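Local atomic coordinates of transcriptional activator, putative (PDB entry 1RTW), a protein that is of uncharacterised function, named as a putative transcriptional activator, and belongs to the all-helical TENA/THI-4/PQQC family. Residues Ser77-Met82 against Ile153-Ser158; Lys21-Met26 against Lys137-Asn142. All coordinates share one frame; numbering follows the deposited sequence.

Contact 1: residues Ser77-Met82 against Ile153-Ser158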
# COMPACT_ATOMS: atom_id res chain seq x y z
N SER B 77 -17.09 -10.80 8.42
CA SER B 77 -17.69 -9.53 8.85
C SER B 77 -18.91 -9.76 9.76
O SER B 77 -19.27 -8.89 10.55
CB SER B 77 -18.15 -8.69 7.65
OG SER B 77 -19.31 -9.26 7.05
N LYS B 78 -19.52 -10.93 9.63
CA LYS B 78 -20.68 -11.29 10.45
C LYS B 78 -20.29 -11.35 11.93
O LYS B 78 -21.12 -11.07 12.81
CB LYS B 78 -21.28 -12.61 9.99
CG LYS B 78 -22.56 -12.47 9.18
CD LYS B 78 -22.48 -11.34 8.15
CE LYS B 78 -23.86 -10.98 7.60
NZ LYS B 78 -23.85 -9.69 6.86
N GLU B 79 -19.01 -11.66 12.17
CA GLU B 79 -18.45 -11.74 13.53
C GLU B 79 -18.62 -10.42 14.27
O GLU B 79 -18.75 -10.41 15.49
CB GLU B 79 -16.96 -12.12 13.49
CG GLU B 79 -16.65 -13.53 13.03
CD GLU B 79 -15.16 -13.86 13.07
OE1 GLU B 79 -14.35 -13.04 13.55
OE2 GLU B 79 -14.79 -14.96 12.62
N LEU B 80 -18.61 -9.31 13.54
CA LEU B 80 -18.79 -8.00 14.16
C LEU B 80 -20.13 -7.93 14.86
O LEU B 80 -20.20 -7.47 16.00
CB LEU B 80 -18.71 -6.87 13.13
CG LEU B 80 -17.36 -6.70 12.45
CD1 LEU B 80 -17.43 -5.56 11.45
CD2 LEU B 80 -16.28 -6.46 13.50
N GLU B 81 -21.18 -8.37 14.17
CA GLU B 81 -22.53 -8.37 14.73
C GLU B 81 -22.56 -9.28 15.96
O GLU B 81 -23.19 -8.96 16.96
CB GLU B 81 -23.54 -8.88 13.69
CG GLU B 81 -23.50 -8.15 12.35
CD GLU B 81 -24.36 -8.81 11.27
OE1 GLU B 81 -24.68 -8.12 10.27
OE2 GLU B 81 -24.71 -10.00 11.41
N MSE B 82 -21.86 -10.40 15.88
CA MSE B 82 -21.81 -11.35 16.99
C MSE B 82 -21.22 -10.69 18.24
O MSE B 82 -21.71 -10.90 19.36
CB MSE B 82 -21.00 -12.58 16.58
CG MSE B 82 -20.73 -13.54 17.71
SE MSE B 82 -19.81 -15.13 17.15
CE MSE B 82 -18.06 -14.39 16.84
N ILE B 153 -18.22 -20.05 21.13
CA ILE B 153 -17.69 -21.40 21.10
C ILE B 153 -18.17 -22.12 19.85
O ILE B 153 -17.38 -22.77 19.17
CB ILE B 153 -18.13 -22.19 22.34
CG1 ILE B 153 -17.70 -21.45 23.60
CG2 ILE B 153 -17.48 -23.57 22.33
CD1 ILE B 153 -18.23 -22.07 24.86
N ASN B 154 -19.46 -21.98 19.56
CA ASN B 154 -20.07 -22.62 18.39
C ASN B 154 -19.57 -22.06 17.07
O ASN B 154 -19.26 -22.82 16.17
CB ASN B 154 -21.60 -22.51 18.44
CG ASN B 154 -22.23 -23.44 19.47
OD1 ASN B 154 -21.66 -24.47 19.83
ND2 ASN B 154 -23.42 -23.07 19.94
N HIS B 155 -19.51 -20.73 16.95
CA HIS B 155 -19.07 -20.14 15.70
C HIS B 155 -17.67 -20.58 15.25
O HIS B 155 -17.50 -21.03 14.12
CB HIS B 155 -19.14 -18.60 15.74
CG HIS B 155 -18.58 -17.95 14.51
ND1 HIS B 155 -17.39 -17.26 14.52
CD2 HIS B 155 -18.99 -17.99 13.23
CE1 HIS B 155 -17.09 -16.91 13.28
NE2 HIS B 155 -18.04 -17.34 12.48
N TRP B 156 -16.69 -20.50 16.14
CA TRP B 156 -15.33 -20.88 15.77
C TRP B 156 -15.03 -22.37 15.73
O TRP B 156 -14.01 -22.78 15.16
CB TRP B 156 -14.32 -20.13 16.63
CG TRP B 156 -14.20 -18.70 16.23
CD1 TRP B 156 -13.93 -18.22 14.98
CD2 TRP B 156 -14.32 -17.57 17.08
NE1 TRP B 156 -13.88 -16.85 15.00
CE2 TRP B 156 -14.12 -16.42 16.28
CE3 TRP B 156 -14.58 -17.40 18.44
CZ2 TRP B 156 -14.16 -15.13 16.80
CZ3 TRP B 156 -14.62 -16.12 18.96
CH2 TRP B 156 -14.42 -15.00 18.14
N SER B 157 -15.91 -23.17 16.31
CA SER B 157 -15.74 -24.62 16.32
C SER B 157 -16.71 -25.31 15.35
O SER B 157 -16.60 -26.51 15.11
CB SER B 157 -15.96 -25.18 17.73
OG SER B 157 -17.31 -25.05 18.14
N SER B 158 -17.62 -24.54 14.77
CA SER B 158 -18.62 -25.08 13.84
C SER B 158 -18.02 -25.74 12.60
O SER B 158 -16.89 -25.47 12.21
CB SER B 158 -19.60 -23.99 13.40
OG SER B 158 -19.00 -23.06 12.51
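In this all-helical TENA/THI-4/PQQC-family fold, the long helix 66-89 meets the C-terminal end of the short helix 150-157. The two segments run nearly antiparallel, at 169°. The segment axes come no closer than 12.2 Å, so long side chains bridge the gap. E79 and M82, one turn apart, reach H155 and W156. The E79 chain is extended beyond CG and brings its carboxylate to both rings. W156 NE1 donates a hydrogen bond to E79 OE2 at 3.2 Å. The bond is bent, with an N-H...O angle of 141°, and NE1 meets the oxygen from above the carboxylate plane. E79 OE2 also lies at the edge of the imidazole, near its plane, 3.1 Å from H155 CE1. The carboxylate stands almost perpendicular to both rings. One acid oxygen thus faces both aromatic side chains, and its charge may help to polarise the imidazole. A phosphate ion, probably from the crystallisation liquor, lies near E79 and may mark a pocket. V47 of helix 33-60 also touches E79. W156 packs further against Y132, W136 and F161. H155 ND1 lies 3.5 Å above the W156 ring plane, toward the rim. M82 is selenomethionine. Its chain bends at chi3 (73°), so M82 CE makes a CH-pi contact over one indole face, 4.2 Å from the centroid of the W156 six-membered ring.

Contact 2: residues Lys21-Met26 against Lys137-Asn142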
# COMPACT_ATOMS: atom_id res chain seq x y z
N LYS B 21 -4.83 -20.98 29.63
CA LYS B 21 -5.57 -20.71 30.86
C LYS B 21 -7.00 -20.25 30.57
O LYS B 21 -7.96 -20.78 31.12
CB LYS B 21 -4.84 -19.64 31.68
CG LYS B 21 -5.47 -19.29 33.02
CD LYS B 21 -4.72 -18.12 33.67
CE LYS B 21 -5.38 -17.71 34.98
NZ LYS B 21 -4.72 -16.50 35.57
N PHE B 22 -7.11 -19.31 29.63
CA PHE B 22 -8.40 -18.76 29.24
C PHE B 22 -9.38 -19.82 28.74
O PHE B 22 -10.58 -19.75 29.03
CB PHE B 22 -8.21 -17.67 28.18
CG PHE B 22 -9.47 -16.92 27.84
CD1 PHE B 22 -10.28 -17.33 26.79
CD2 PHE B 22 -9.82 -15.77 28.56
CE1 PHE B 22 -11.42 -16.60 26.45
CE2 PHE B 22 -10.96 -15.04 28.23
CZ PHE B 22 -11.76 -15.46 27.17
N LEU B 23 -8.88 -20.78 27.98
CA LEU B 23 -9.71 -21.85 27.42
C LEU B 23 -10.17 -22.84 28.48
O LEU B 23 -11.27 -23.38 28.39
CB LEU B 23 -8.98 -22.57 26.29
CG LEU B 23 -8.48 -21.67 25.14
CD1 LEU B 23 -7.85 -22.52 24.06
CD2 LEU B 23 -9.60 -20.84 24.55
N ILE B 24 -9.32 -23.09 29.48
CA ILE B 24 -9.67 -24.01 30.57
C ILE B 24 -10.82 -23.42 31.36
O ILE B 24 -11.75 -24.13 31.75
CB ILE B 24 -8.49 -24.19 31.55
CG1 ILE B 24 -7.31 -24.87 30.86
CG2 ILE B 24 -8.94 -25.00 32.77
CD1 ILE B 24 -6.06 -24.92 31.72
N GLU B 25 -10.77 -22.11 31.57
CA GLU B 25 -11.80 -21.44 32.34
C GLU B 25 -13.11 -21.35 31.57
O GLU B 25 -14.18 -21.42 32.17
CB GLU B 25 -11.31 -20.08 32.81
CG GLU B 25 -10.09 -20.19 33.71
CD GLU B 25 -9.65 -18.87 34.31
OE1 GLU B 25 -10.22 -17.81 33.97
OE2 GLU B 25 -8.72 -18.91 35.13
N MSE B 26 -13.02 -21.20 30.26
CA MSE B 26 -14.21 -21.15 29.42
C MSE B 26 -14.89 -22.52 29.49
O MSE B 26 -16.11 -22.61 29.66
CB MSE B 26 -13.83 -20.86 27.96
CG MSE B 26 -13.44 -19.43 27.65
SE MSE B 26 -14.93 -18.20 27.52
CE MSE B 26 -16.15 -19.30 26.55
N LYS B 137 -12.30 -25.36 19.30
CA LYS B 137 -12.70 -26.75 19.12
C LYS B 137 -12.36 -27.46 20.43
O LYS B 137 -13.15 -28.26 20.94
CB LYS B 137 -11.94 -27.38 17.95
CG LYS B 137 -12.62 -28.60 17.35
CD LYS B 137 -12.05 -28.95 15.98
CE LYS B 137 -10.57 -29.30 16.04
NZ LYS B 137 -10.01 -29.62 14.70
N TRP B 138 -11.21 -27.10 21.01
CA TRP B 138 -10.79 -27.67 22.27
C TRP B 138 -11.83 -27.34 23.33
O TRP B 138 -12.21 -28.19 24.13
CB TRP B 138 -9.43 -27.11 22.71
CG TRP B 138 -8.89 -27.78 23.95
CD1 TRP B 138 -8.04 -28.84 24.00
CD2 TRP B 138 -9.21 -27.45 25.32
NE1 TRP B 138 -7.81 -29.21 25.31
CE2 TRP B 138 -8.51 -28.37 26.13
CE3 TRP B 138 -10.01 -26.48 25.92
CZ2 TRP B 138 -8.60 -28.34 27.53
CZ3 TRP B 138 -10.09 -26.45 27.32
CH2 TRP B 138 -9.39 -27.39 28.10
N VAL B 139 -12.26 -26.08 23.34
CA VAL B 139 -13.26 -25.63 24.30
C VAL B 139 -14.57 -26.41 24.16
O VAL B 139 -15.13 -26.85 25.16
CB VAL B 139 -13.51 -24.12 24.17
CG1 VAL B 139 -14.69 -23.71 25.03
CG2 VAL B 139 -12.28 -23.35 24.61
N ARG B 140 -15.05 -26.60 22.93
CA ARG B 140 -16.29 -27.33 22.72
C ARG B 140 -16.18 -28.77 23.21
O ARG B 140 -17.15 -29.33 23.74
CB ARG B 140 -16.67 -27.34 21.23
CG ARG B 140 -17.99 -28.08 20.95
CD ARG B 140 -18.22 -28.29 19.46
NE ARG B 140 -17.12 -29.03 18.82
CZ ARG B 140 -16.92 -29.10 17.51
NH1 ARG B 140 -17.74 -28.48 16.67
NH2 ARG B 140 -15.89 -29.78 17.03
N GLU B 141 -14.98 -29.33 23.09
CA GLU B 141 -14.71 -30.70 23.48
C GLU B 141 -14.37 -30.92 24.94
O GLU B 141 -14.23 -32.06 25.38
CB GLU B 141 -13.61 -31.27 22.59
CG GLU B 141 -14.04 -31.36 21.12
CD GLU B 141 -12.88 -31.60 20.16
OE1 GLU B 141 -11.71 -31.68 20.59
OE2 GLU B 141 -13.15 -31.70 18.94
N ASN B 142 -14.21 -29.85 25.71
CA ASN B 142 -13.90 -29.99 27.12
C ASN B 142 -14.90 -29.22 27.98
O ASN B 142 -14.71 -29.04 29.18
CB ASN B 142 -12.46 -29.56 27.42
CG ASN B 142 -11.45 -30.62 27.01
OD1 ASN B 142 -11.12 -31.52 27.79
ND2 ASN B 142 -10.96 -30.53 25.77
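Helix 21-28 packs beside the C-terminal part of helix 118-142 in a close helix-helix contact of the family's all-helical fold. The segment axes approach to 9.2 Å and cross at -33°. L23 and V139 lie at the centre, where their CA atoms come within 6.1 Å. V139 is the main bump. Its two methyls fork between L23 and M26, one turn apart on the facing helix. V139 CG2 takes the L23 side, 3.7 Å from L23 CD2, and also rests on L23 CB. V139 CG1, anti to the backbone N, turns to the other side, 4.2 Å from M26 CB. The L23 and V139 side chains cross at about a right angle. W138 fills the hollow beside this fork. Its CG is anti to the backbone N (chi1 -174°), which extends the indole toward the backbone of helix 21-28. The ring comes edge-on to a carbonyl, with W138 CZ3 3.5 Å from L23 O. W138 CE3 lies against L23 CB, and W138 CH2 is 4.3 Å from I24 CG1. N142 backs the indole on one face. N142 ND2 sits 3.3 Å above the W138 ring plane, over its centre, and donates a nearly straight bond (169°) to W138 O. Around the pair, P19 and A27 also touch W138, W202 touches L23, and helix 150-157 covers M26 and V139.

Overall arrangement
From the N terminus, the chain first passes 21-26, then 77-82 on helix 66-89. It reaches 137-142 on the C-terminal part of helix 118-142, where contact 2 closes a loop of 110 residues, 89 of them helical. The next helix, 150-157, carries most of 153-158 and closes contact 1 over 70 residues. The segments alternate, so the two loops cross. Helices 118-142 and 150-157 are consecutive, and they link the contacts directly. S157 O comes to 2.8 Å from R140 NH1. Helix 150-157 therefore sits between helix 66-89 and the pair formed by helices 21-28 and 118-142.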